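Local atomic coordinates of kojibiose phosphorylase (Gut metagenome, PDB entry 6W0P), a protein that belongs to glycoside hydrolase family 65, joining a beta-sandwich N-terminal domain to a central helical catalytic domain and a small C-terminal domain. Residues F45-Y50 with N90-R95; E170-S175 with E230-Y235; N196-T201 with Y224-K229. One frame throughout, in Å; residues are numbered along the deposited sequence.

Overall arrangement
All three contacts lie in the N-terminal beta-sandwich domain, and each reaches the five-stranded sheet that holds strands 94-98, 165-174, 230-239 and 223-227. Contact 1 is buried and polar: a loop meets the start of strand 94-98 through one backbone bond and waters, its acids paired with arginines outside both segments. Contact 2, about 10 Å away between centres and also buried, is regular antiparallel pairing of strands 165-174 and 230-239, with a largely polar face and an apolar one. Contact 3, about 7 Å from contact 2, is only partly buried; it joins this sheet to the ten-stranded one mainly through side chains, with no hydrogen bond between its segments.

Contact 1 of 3, residues F45-Y50 with N90-R95; sequences FFDETY and NFFKIR
D47 and I94 tie the loop 45-50 to the start of strand 94-98 in the N-terminal beta-sandwich domain, beside an Asx turn made by N90. The amide of I94 donates to D47 O over 3.2 Å from its N, nearly straight at the hydrogen (171°), although it arrives from well above the carbonyl plane. Water 1 lies 2.7 Å from D47 O and accepts a bond from N90 ND2, so it bridges loop and turn. Further along, water 2 donates both to T49 OG1 and to I94 O, the latter 3.0 Å from the water oxygen.

Side chains fill in around this bond. I94 CG1 sits between its own backbone N and carbonyl carbon (chi1 71°), which lays it against the loop, 3.5 Å from E48 N. The D47 side chain crosses that of F92 at a slant, with D47 OD1 3.7 Å from F92 CB. At the far end F45 and N90 reach toward each other tip to tip: N90 OD1 lies at the ring edge, close to the ring plane and 3.4 Å from F45 CE1, and the amide plane stands 81° from the ring.

The second shell sets these groups in place. R143 makes a salt bridge with D47 OD1, while R126 does so with both D47 OD2 and E48 OE1, so the buried acids of the loop are matched by two arginines. E102 holds T49 OG1 and the R95 guanidinium together, as T49 and R95 lie side by side. N90 OD1 also accepts from F92 N at 3.2 Å, the bond that closes the Asx turn and helps hold the amide at the F45 ring edge. Just beyond, F91 CE1 rests over the centre of the F92 ring, 3.5 Å above its plane.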
loop_
_atom_site.group_PDB
_atom_site.type_symbol
_atom_site.label_atom_id
_atom_site.label_comp_id
_atom_site.label_asym_id
_atom_site.label_seq_id
_atom_site.Cartn_x
_atom_site.Cartn_y
_atom_site.Cartn_z
ATOM N N PHE A 45 7.669 -25.438 23.917
ATOM C CA PHE A 45 6.392 -25.295 24.635
ATOM C C PHE A 45 6.328 -26.468 25.611
ATOM O O PHE A 45 6.842 -27.537 25.288
ATOM C CB PHE A 45 5.212 -25.237 23.665
ATOM C CG PHE A 45 5.030 -26.482 22.838
ATOM C CD1 PHE A 45 4.333 -27.567 23.341
ATOM C CD2 PHE A 45 5.573 -26.568 21.571
ATOM C CE1 PHE A 45 4.175 -28.720 22.581
ATOM C CE2 PHE A 45 5.436 -27.724 20.821
ATOM C CZ PHE A 45 4.732 -28.796 21.322
ATOM N N PHE A 46 5.786 -26.209 26.792
ATOM C CA PHE A 46 5.455 -27.212 27.830
ATOM C C PHE A 46 4.599 -28.319 27.223
ATOM O O PHE A 46 3.664 -28.032 26.463
ATOM C CB PHE A 46 4.741 -26.545 29.012
ATOM C CG PHE A 46 5.625 -25.659 29.851
ATOM C CD1 PHE A 46 6.979 -25.511 29.567
ATOM C CD2 PHE A 46 5.115 -25.007 30.958
ATOM C CE1 PHE A 46 7.798 -24.722 30.365
ATOM C CE2 PHE A 46 5.931 -24.210 31.746
ATOM C CZ PHE A 46 7.272 -24.077 31.457
ATOM N N ASP A 47 4.922 -29.558 27.584
ATOM C CA ASP A 47 4.206 -30.776 27.125
ATOM C C ASP A 47 2.808 -30.751 27.744
ATOM O O ASP A 47 1.845 -30.790 26.988
ATOM C CB ASP A 47 4.989 -32.022 27.517
ATOM C CG ASP A 47 6.466 -31.852 27.224
ATOM O OD1 ASP A 47 6.886 -32.301 26.149
ATOM O OD2 ASP A 47 7.174 -31.239 28.066
ATOM N N GLU A 48 2.736 -30.636 29.064
ATOM C CA GLU A 48 1.470 -30.639 29.843
ATOM C C GLU A 48 0.685 -29.374 29.509
ATOM O O GLU A 48 1.276 -28.467 28.913
ATOM C CB GLU A 48 1.743 -30.728 31.349
ATOM C CG GLU A 48 2.347 -29.467 31.966
ATOM C CD GLU A 48 3.845 -29.258 31.774
ATOM O OE1 GLU A 48 4.465 -30.078 31.087
ATOM O OE2 GLU A 48 4.385 -28.270 32.302
ATOM N N THR A 49 -0.587 -29.319 29.904
ATOM C CA THR A 49 -1.427 -28.087 29.849
ATOM C C THR A 49 -0.661 -26.899 30.461
ATOM O O THR A 49 -0.108 -27.029 31.557
ATOM C CB THR A 49 -2.773 -28.332 30.543
ATOM O OG1 THR A 49 -3.458 -29.315 29.768
ATOM C CG2 THR A 49 -3.619 -27.086 30.683
ATOM N N TYR A 50 -0.603 -25.771 29.759
ATOM C CA TYR A 50 -0.089 -24.495 30.318
ATOM C C TYR A 50 -1.044 -23.382 29.905
ATOM O O TYR A 50 -1.302 -23.219 28.693
ATOM C CB TYR A 50 1.351 -24.199 29.887
ATOM C CG TYR A 50 1.943 -22.927 30.460
ATOM C CD1 TYR A 50 2.386 -22.855 31.771
ATOM C CD2 TYR A 50 2.084 -21.790 29.682
ATOM C CE1 TYR A 50 2.958 -21.702 32.287
ATOM C CE2 TYR A 50 2.644 -20.627 30.184
ATOM C CZ TYR A 50 3.085 -20.579 31.489
ATOM O OH TYR A 50 3.645 -19.422 31.971
ATOM N N ASN A 90 0.774 -31.359 17.221
ATOM C CA ASN A 90 1.474 -31.336 18.534
ATOM C C ASN A 90 1.614 -32.785 19.031
ATOM O O ASN A 90 0.585 -33.350 19.447
ATOM C CB ASN A 90 0.711 -30.466 19.540
ATOM C CG ASN A 90 1.367 -30.440 20.905
ATOM O OD1 ASN A 90 2.309 -31.189 21.157
ATOM N ND2 ASN A 90 0.889 -29.560 21.775
ATOM N N PHE A 91 2.806 -33.387 18.928
ATOM C CA PHE A 91 3.038 -34.832 19.223
ATOM C C PHE A 91 3.773 -34.993 20.555
ATOM O O PHE A 91 4.165 -36.111 20.881
ATOM C CB PHE A 91 3.784 -35.517 18.079
ATOM C CG PHE A 91 5.059 -34.849 17.631
ATOM C CD1 PHE A 91 6.204 -34.888 18.417
ATOM C CD2 PHE A 91 5.123 -34.208 16.400
ATOM C CE1 PHE A 91 7.367 -34.266 17.999
ATOM C CE2 PHE A 91 6.295 -33.606 15.976
ATOM C CZ PHE A 91 7.416 -33.641 16.770
ATOM N N PHE A 92 3.962 -33.902 21.300
ATOM C CA PHE A 92 4.600 -33.918 22.643
ATOM C C PHE A 92 3.549 -33.654 23.722
ATOM O O PHE A 92 3.871 -33.785 24.923
ATOM C CB PHE A 92 5.729 -32.886 22.714
ATOM C CG PHE A 92 7.023 -33.267 22.024
ATOM C CD1 PHE A 92 7.514 -34.565 22.063
ATOM C CD2 PHE A 92 7.795 -32.300 21.400
ATOM C CE1 PHE A 92 8.721 -34.886 21.462
ATOM C CE2 PHE A 92 9.005 -32.621 20.810
ATOM C CZ PHE A 92 9.464 -33.914 20.838
ATOM N N LYS A 93 2.324 -33.326 23.306
ATOM C CA LYS A 93 1.222 -32.944 24.221
ATOM C C LYS A 93 0.911 -34.080 25.200
ATOM O O LYS A 93 0.719 -35.233 24.774
ATOM C CB LYS A 93 -0.052 -32.582 23.462
ATOM C CG LYS A 93 -1.158 -32.064 24.371
ATOM C CD LYS A 93 -2.283 -31.430 23.611
ATOM C CE LYS A 93 -3.503 -31.223 24.487
ATOM N NZ LYS A 93 -4.656 -30.731 23.706
ATOM N N ILE A 94 0.875 -33.751 26.484
ATOM C CA ILE A 94 0.399 -34.685 27.545
ATOM C C ILE A 94 -0.656 -33.978 28.393
ATOM O O ILE A 94 -0.795 -32.732 28.295
ATOM C CB ILE A 94 1.563 -35.201 28.418
ATOM C CG1 ILE A 94 2.123 -34.101 29.322
ATOM C CG2 ILE A 94 2.644 -35.822 27.548
ATOM C CD1 ILE A 94 3.282 -34.541 30.191
ATOM N N ARG A 95 -1.328 -34.759 29.232
ATOM C CA ARG A 95 -2.072 -34.230 30.394
ATOM C C ARG A 95 -1.707 -35.079 31.604
ATOM O O ARG A 95 -1.710 -36.332 31.505
ATOM C CB ARG A 95 -3.576 -34.191 30.113
ATOM C CG ARG A 95 -3.929 -33.205 29.014
ATOM C CD ARG A 95 -5.408 -33.186 28.705
ATOM N NE ARG A 95 -6.151 -32.440 29.698
ATOM C CZ ARG A 95 -7.357 -32.773 30.171
ATOM N NH1 ARG A 95 -7.963 -33.887 29.783
ATOM N NH2 ARG A 95 -7.940 -32.000 31.073
HETATM O O HOH W 1 1.314 -29.262 24.882
HETATM O O HOH W 2 -2.185 -30.167 27.715
#

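Contact 2 of 3, residues E170-S175 with E230-Y235; sequences ELHLDS and EVILNY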
loop_
_atom_site.group_PDB
_atom_site.type_symbol
_atom_site.label_atom_id
_atom_site.label_comp_id
_atom_site.label_asym_id
_atom_site.label_seq_id
_atom_site.Cartn_x
_atom_site.Cartn_y
_atom_site.Cartn_z
ATOM N N GLU A 170 -2.038 -38.773 30.131
ATOM C CA GLU A 170 -2.578 -38.840 28.750
ATOM C C GLU A 170 -1.462 -38.414 27.780
ATOM O O GLU A 170 -0.917 -37.335 27.986
ATOM C CB GLU A 170 -3.799 -37.932 28.595
ATOM C CG GLU A 170 -4.949 -38.267 29.534
ATOM C CD GLU A 170 -6.181 -37.371 29.424
ATOM O OE1 GLU A 170 -6.163 -36.406 28.627
ATOM O OE2 GLU A 170 -7.155 -37.625 30.149
ATOM N N LEU A 171 -1.143 -39.243 26.786
ATOM C CA LEU A 171 -0.310 -38.865 25.621
ATOM C C LEU A 171 -1.233 -38.539 24.440
ATOM O O LEU A 171 -2.067 -39.401 24.067
ATOM C CB LEU A 171 0.666 -39.993 25.262
ATOM C CG LEU A 171 1.540 -40.544 26.387
ATOM C CD1 LEU A 171 2.593 -41.465 25.804
ATOM C CD2 LEU A 171 2.191 -39.434 27.194
ATOM N N HIS A 172 -1.051 -37.348 23.860
ATOM C CA HIS A 172 -1.867 -36.826 22.736
ATOM C C HIS A 172 -1.018 -36.677 21.465
ATOM O O HIS A 172 0.154 -36.243 21.566
ATOM C CB HIS A 172 -2.480 -35.480 23.114
ATOM C CG HIS A 172 -3.432 -35.500 24.260
ATOM N ND1 HIS A 172 -4.616 -34.785 24.237
ATOM C CD2 HIS A 172 -3.369 -36.085 25.473
ATOM C CE1 HIS A 172 -5.241 -34.938 25.385
ATOM N NE2 HIS A 172 -4.501 -35.734 26.154
ATOM N N LEU A 173 -1.599 -37.013 20.311
ATOM C CA LEU A 173 -1.300 -36.360 19.014
ATOM C C LEU A 173 -2.487 -35.449 18.702
ATOM O O LEU A 173 -3.611 -35.975 18.571
ATOM C CB LEU A 173 -1.104 -37.399 17.907
ATOM C CG LEU A 173 -0.168 -38.555 18.237
ATOM C CD1 LEU A 173 -0.130 -39.526 17.074
ATOM C CD2 LEU A 173 1.236 -38.060 18.571
ATOM N N ASP A 174 -2.244 -34.142 18.643
ATOM C CA ASP A 174 -3.278 -33.082 18.556
ATOM C C ASP A 174 -3.075 -32.325 17.250
ATOM O O ASP A 174 -2.082 -31.573 17.170
ATOM C CB ASP A 174 -3.194 -32.122 19.751
ATOM C CG ASP A 174 -4.153 -30.949 19.639
ATOM O OD1 ASP A 174 -4.970 -30.983 18.700
ATOM O OD2 ASP A 174 -4.090 -30.010 20.488
ATOM N N SER A 175 -3.954 -32.504 16.260
ATOM C CA SER A 175 -3.850 -31.754 14.986
ATOM C C SER A 175 -5.028 -30.783 14.853
ATOM O O SER A 175 -5.362 -30.431 13.713
ATOM C CB SER A 175 -3.711 -32.672 13.798
ATOM O OG SER A 175 -3.421 -31.926 12.617
ATOM N N GLU A 230 -7.433 -35.916 16.660
ATOM C CA GLU A 230 -6.597 -36.202 17.854
ATOM C C GLU A 230 -6.764 -37.664 18.287
ATOM O O GLU A 230 -7.898 -38.209 18.213
ATOM C CB GLU A 230 -6.865 -35.214 18.997
ATOM C CG GLU A 230 -8.093 -35.506 19.826
ATOM C CD GLU A 230 -8.316 -34.595 21.027
ATOM O OE1 GLU A 230 -7.408 -33.808 21.354
ATOM O OE2 GLU A 230 -9.407 -34.686 21.631
ATOM N N VAL A 231 -5.664 -38.278 18.722
ATOM C CA VAL A 231 -5.700 -39.608 19.383
ATOM C C VAL A 231 -5.028 -39.484 20.749
ATOM O O VAL A 231 -4.166 -38.629 20.916
ATOM C CB VAL A 231 -5.084 -40.694 18.489
ATOM C CG1 VAL A 231 -5.895 -40.820 17.210
ATOM C CG2 VAL A 231 -3.611 -40.435 18.195
ATOM N N ILE A 232 -5.485 -40.283 21.706
ATOM C CA ILE A 232 -5.039 -40.229 23.126
ATOM C C ILE A 232 -4.757 -41.661 23.582
ATOM O O ILE A 232 -5.554 -42.557 23.256
ATOM C CB ILE A 232 -6.077 -39.507 24.009
ATOM C CG1 ILE A 232 -6.484 -38.158 23.414
ATOM C CG2 ILE A 232 -5.576 -39.357 25.437
ATOM C CD1 ILE A 232 -7.574 -37.449 24.198
ATOM N N LEU A 233 -3.633 -41.855 24.256
ATOM C CA LEU A 233 -3.349 -43.048 25.071
ATOM C C LEU A 233 -3.501 -42.642 26.547
ATOM O O LEU A 233 -2.874 -41.645 26.952
ATOM C CB LEU A 233 -1.938 -43.534 24.721
ATOM C CG LEU A 233 -1.769 -44.207 23.355
ATOM C CD1 LEU A 233 -0.296 -44.321 22.976
ATOM C CD2 LEU A 233 -2.405 -45.585 23.335
ATOM N N ASN A 234 -4.341 -43.367 27.308
ATOM C CA ASN A 234 -4.601 -43.141 28.763
ATOM C C ASN A 234 -3.750 -44.113 29.583
ATOM O O ASN A 234 -3.784 -45.324 29.285
ATOM C CB ASN A 234 -6.076 -43.337 29.140
ATOM C CG ASN A 234 -6.984 -42.313 28.496
ATOM O OD1 ASN A 234 -6.690 -41.115 28.506
ATOM N ND2 ASN A 234 -8.099 -42.771 27.944
ATOM N N TYR A 235 -3.011 -43.606 30.570
ATOM C CA TYR A 235 -2.237 -44.437 31.532
ATOM C C TYR A 235 -2.733 -44.102 32.939
ATOM O O TYR A 235 -2.799 -42.919 33.305
ATOM C CB TYR A 235 -0.726 -44.271 31.338
ATOM C CG TYR A 235 -0.276 -44.584 29.931
ATOM C CD1 TYR A 235 0.028 -45.880 29.547
ATOM C CD2 TYR A 235 -0.197 -43.589 28.966
ATOM C CE1 TYR A 235 0.391 -46.182 28.246
ATOM C CE2 TYR A 235 0.167 -43.874 27.663
ATOM C CZ TYR A 235 0.454 -45.175 27.300
ATOM O OH TYR A 235 0.804 -45.462 26.021
HETATM O O HOH W 3 -7.432 -31.562 19.914
#
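H172 and I232 lie side by side on one face of an antiparallel strand pair, pointing the same way. H172 CG is anti to the carbonyl carbon, beside the backbone N (chi1 -63°), and from there the ring lies under I232: I232 CG1 sits squarely over the imidazole, 3.9 Å from the ring centre and 9° off its normal, in a CH-pi contact, and CD1 of I232 approaches ring atom CE1 of H172 to 3.6 Å. Within its plane the ring points NE2 at E170 OE1, 3.1 Å away, using the anti lone pair of that oxygen; K168 takes the other oxygen. E170 in turn runs alongside N234.

The opposite face is apolar. There L171 crosses Y235 at about a right angle, with L171 CG 3.8 Å from Y235 CE2, and the L173 and V231 side chains cross at a slant. Four backbone bonds, two each in the L171-L233 and L173-V231 pairs, set this register.

E230 OE1 stands 4.6 Å from D174 OD1, and water 3 donates to both, weakly to D174, whose OD1 also accepts from N176 N. E170 and E230 could favour a protonated H172, but nearby K93 and R95 would oppose it, so its charge stays undecided.

Contact 3 of 3, residues N196-T201 with Y224-K229; sequences NSIGLT and YQLNQK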
loop_
_atom_site.group_PDB
_atom_site.type_symbol
_atom_site.label_atom_id
_atom_site.label_comp_id
_atom_site.label_asym_id
_atom_site.label_seq_id
_atom_site.Cartn_x
_atom_site.Cartn_y
_atom_site.Cartn_z
ATOM N N ASN A 196 0.035 -52.001 18.921
ATOM C CA ASN A 196 0.469 -51.106 20.025
ATOM C C ASN A 196 0.696 -49.690 19.488
ATOM O O ASN A 196 1.261 -48.855 20.243
ATOM C CB ASN A 196 1.697 -51.658 20.748
ATOM C CG ASN A 196 1.349 -52.844 21.625
ATOM O OD1 ASN A 196 1.944 -53.914 21.497
ATOM N ND2 ASN A 196 0.386 -52.649 22.513
ATOM N N SER A 197 0.236 -49.414 18.269
ATOM C CA SER A 197 0.465 -48.131 17.567
ATOM C C SER A 197 -0.863 -47.395 17.415
ATOM O O SER A 197 -1.888 -48.059 17.195
ATOM C CB SER A 197 1.163 -48.380 16.261
ATOM O OG SER A 197 2.502 -48.814 16.504
ATOM N N ILE A 198 -0.865 -46.077 17.615
ATOM C CA ILE A 198 -2.073 -45.211 17.475
ATOM C C ILE A 198 -1.645 -43.996 16.667
ATOM O O ILE A 198 -0.493 -43.600 16.834
ATOM C CB ILE A 198 -2.637 -44.831 18.855
ATOM C CG1 ILE A 198 -4.011 -44.177 18.746
ATOM C CG2 ILE A 198 -1.666 -43.960 19.644
ATOM C CD1 ILE A 198 -4.738 -44.067 20.074
ATOM N N GLY A 199 -2.515 -43.431 15.827
ATOM C CA GLY A 199 -2.092 -42.325 14.953
ATOM C C GLY A 199 -3.230 -41.668 14.214
ATOM O O GLY A 199 -4.383 -42.054 14.421
ATOM N N LEU A 200 -2.902 -40.664 13.407
ATOM C CA LEU A 200 -3.875 -39.914 12.577
ATOM C C LEU A 200 -3.241 -39.587 11.227
ATOM O O LEU A 200 -2.002 -39.619 11.116
ATOM C CB LEU A 200 -4.341 -38.648 13.303
ATOM C CG LEU A 200 -3.264 -37.735 13.882
ATOM C CD1 LEU A 200 -2.599 -36.907 12.787
ATOM C CD2 LEU A 200 -3.874 -36.825 14.958
ATOM N N THR A 201 -4.084 -39.338 10.240
ATOM C CA THR A 201 -3.717 -38.823 8.907
ATOM C C THR A 201 -4.584 -37.596 8.658
ATOM O O THR A 201 -5.827 -37.699 8.839
ATOM C CB THR A 201 -3.918 -39.860 7.800
ATOM O OG1 THR A 201 -3.037 -40.953 8.061
ATOM C CG2 THR A 201 -3.640 -39.289 6.426
ATOM N N TYR A 224 -7.690 -45.938 25.213
ATOM C CA TYR A 224 -7.341 -45.005 24.114
ATOM C C TYR A 224 -8.599 -44.314 23.580
ATOM O O TYR A 224 -9.696 -44.838 23.779
ATOM C CB TYR A 224 -6.594 -45.769 23.021
ATOM C CG TYR A 224 -7.391 -46.774 22.225
ATOM C CD1 TYR A 224 -7.533 -48.091 22.645
ATOM C CD2 TYR A 224 -7.955 -46.424 21.005
ATOM C CE1 TYR A 224 -8.225 -49.022 21.883
ATOM C CE2 TYR A 224 -8.651 -47.340 20.232
ATOM C CZ TYR A 224 -8.788 -48.647 20.669
ATOM O OH TYR A 224 -9.485 -49.541 19.899
ATOM N N GLN A 225 -8.436 -43.172 22.909
ATOM C CA GLN A 225 -9.546 -42.468 22.212
ATOM C C GLN A 225 -9.112 -42.108 20.790
ATOM O O GLN A 225 -7.968 -41.672 20.605
ATOM C CB GLN A 225 -9.982 -41.206 22.961
ATOM C CG GLN A 225 -10.226 -41.414 24.453
ATOM C CD GLN A 225 -10.267 -40.110 25.217
ATOM O OE1 GLN A 225 -11.062 -39.207 24.918
ATOM N NE2 GLN A 225 -9.369 -39.990 26.193
ATOM N N LEU A 226 -10.015 -42.261 19.827
ATOM C CA LEU A 226 -9.868 -41.746 18.444
ATOM C C LEU A 226 -10.931 -40.664 18.215
ATOM O O LEU A 226 -12.086 -41.005 17.887
ATOM C CB LEU A 226 -10.008 -42.903 17.450
ATOM C CG LEU A 226 -9.083 -44.100 17.665
ATOM C CD1 LEU A 226 -9.425 -45.208 16.670
ATOM C CD2 LEU A 226 -7.610 -43.709 17.549
ATOM N N ASN A 227 -10.546 -39.396 18.367
ATOM C CA ASN A 227 -11.426 -38.214 18.139
ATOM C C ASN A 227 -11.019 -37.502 16.852
ATOM O O ASN A 227 -9.962 -37.818 16.294
ATOM C CB ASN A 227 -11.357 -37.272 19.335
ATOM C CG ASN A 227 -11.509 -38.062 20.611
ATOM O OD1 ASN A 227 -12.408 -38.894 20.713
ATOM N ND2 ASN A 227 -10.606 -37.848 21.547
ATOM N N GLN A 228 -11.824 -36.553 16.402
ATOM C CA GLN A 228 -11.544 -35.845 15.130
ATOM C C GLN A 228 -10.173 -35.141 15.279
ATOM O O GLN A 228 -10.010 -34.284 16.169
ATOM C CB GLN A 228 -12.757 -34.993 14.745
ATOM C CG GLN A 228 -12.882 -33.668 15.479
ATOM C CD GLN A 228 -11.961 -32.618 14.900
ATOM O OE1 GLN A 228 -11.328 -32.832 13.864
ATOM N NE2 GLN A 228 -11.870 -31.477 15.569
ATOM N N LYS A 229 -9.191 -35.583 14.495
ATOM C CA LYS A 229 -7.823 -34.994 14.379
ATOM C C LYS A 229 -7.034 -35.080 15.697
ATOM O O LYS A 229 -6.024 -34.376 15.800
ATOM C CB LYS A 229 -7.916 -33.549 13.875
ATOM C CG LYS A 229 -8.509 -33.417 12.477
ATOM C CD LYS A 229 -8.143 -32.160 11.725
ATOM C CE LYS A 229 -8.222 -30.897 12.548
ATOM N NZ LYS A 229 -9.613 -30.530 12.870
#
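I198 projects from strand 197-204 onto Y224 and L226 of strand 223-227, joining the two sheets of the beta-sandwich face to face. The strand segments run nearly parallel, 10° apart, with axes 8.8 Å from each other. That is too far for backbone pairing, and side chains of strand 197-204 reach across to side chains and, at K229, to backbone. I198 CG1 is anti to the backbone N (chi1 -169°), which places it beside L226 CD2, at 3.8 Å, the two side chains sliding past each other in opposite directions. I198 CD1 then reaches Y224 CB at 3.9 Å.

The second touch is narrower. L200 CD2 meets the backbone of K229, 3.4 Å from K229 O, where the chain turns with a positive phi between strands 223-227 and 230-239. K229 itself is buried, and its NZ donates to Q228 OE1 at 3.0 Å as well as to N176. The exposed Y224 and Q228 mark the open side, where the Y224 ring has K193 as a cation-pi partner.

I198 also packs on V231 and L233 of strand 230-239 and on M215 of strand 210-217; on the side of strand 197-204 turned from this contact, S197 and T201 touch helix 263-277.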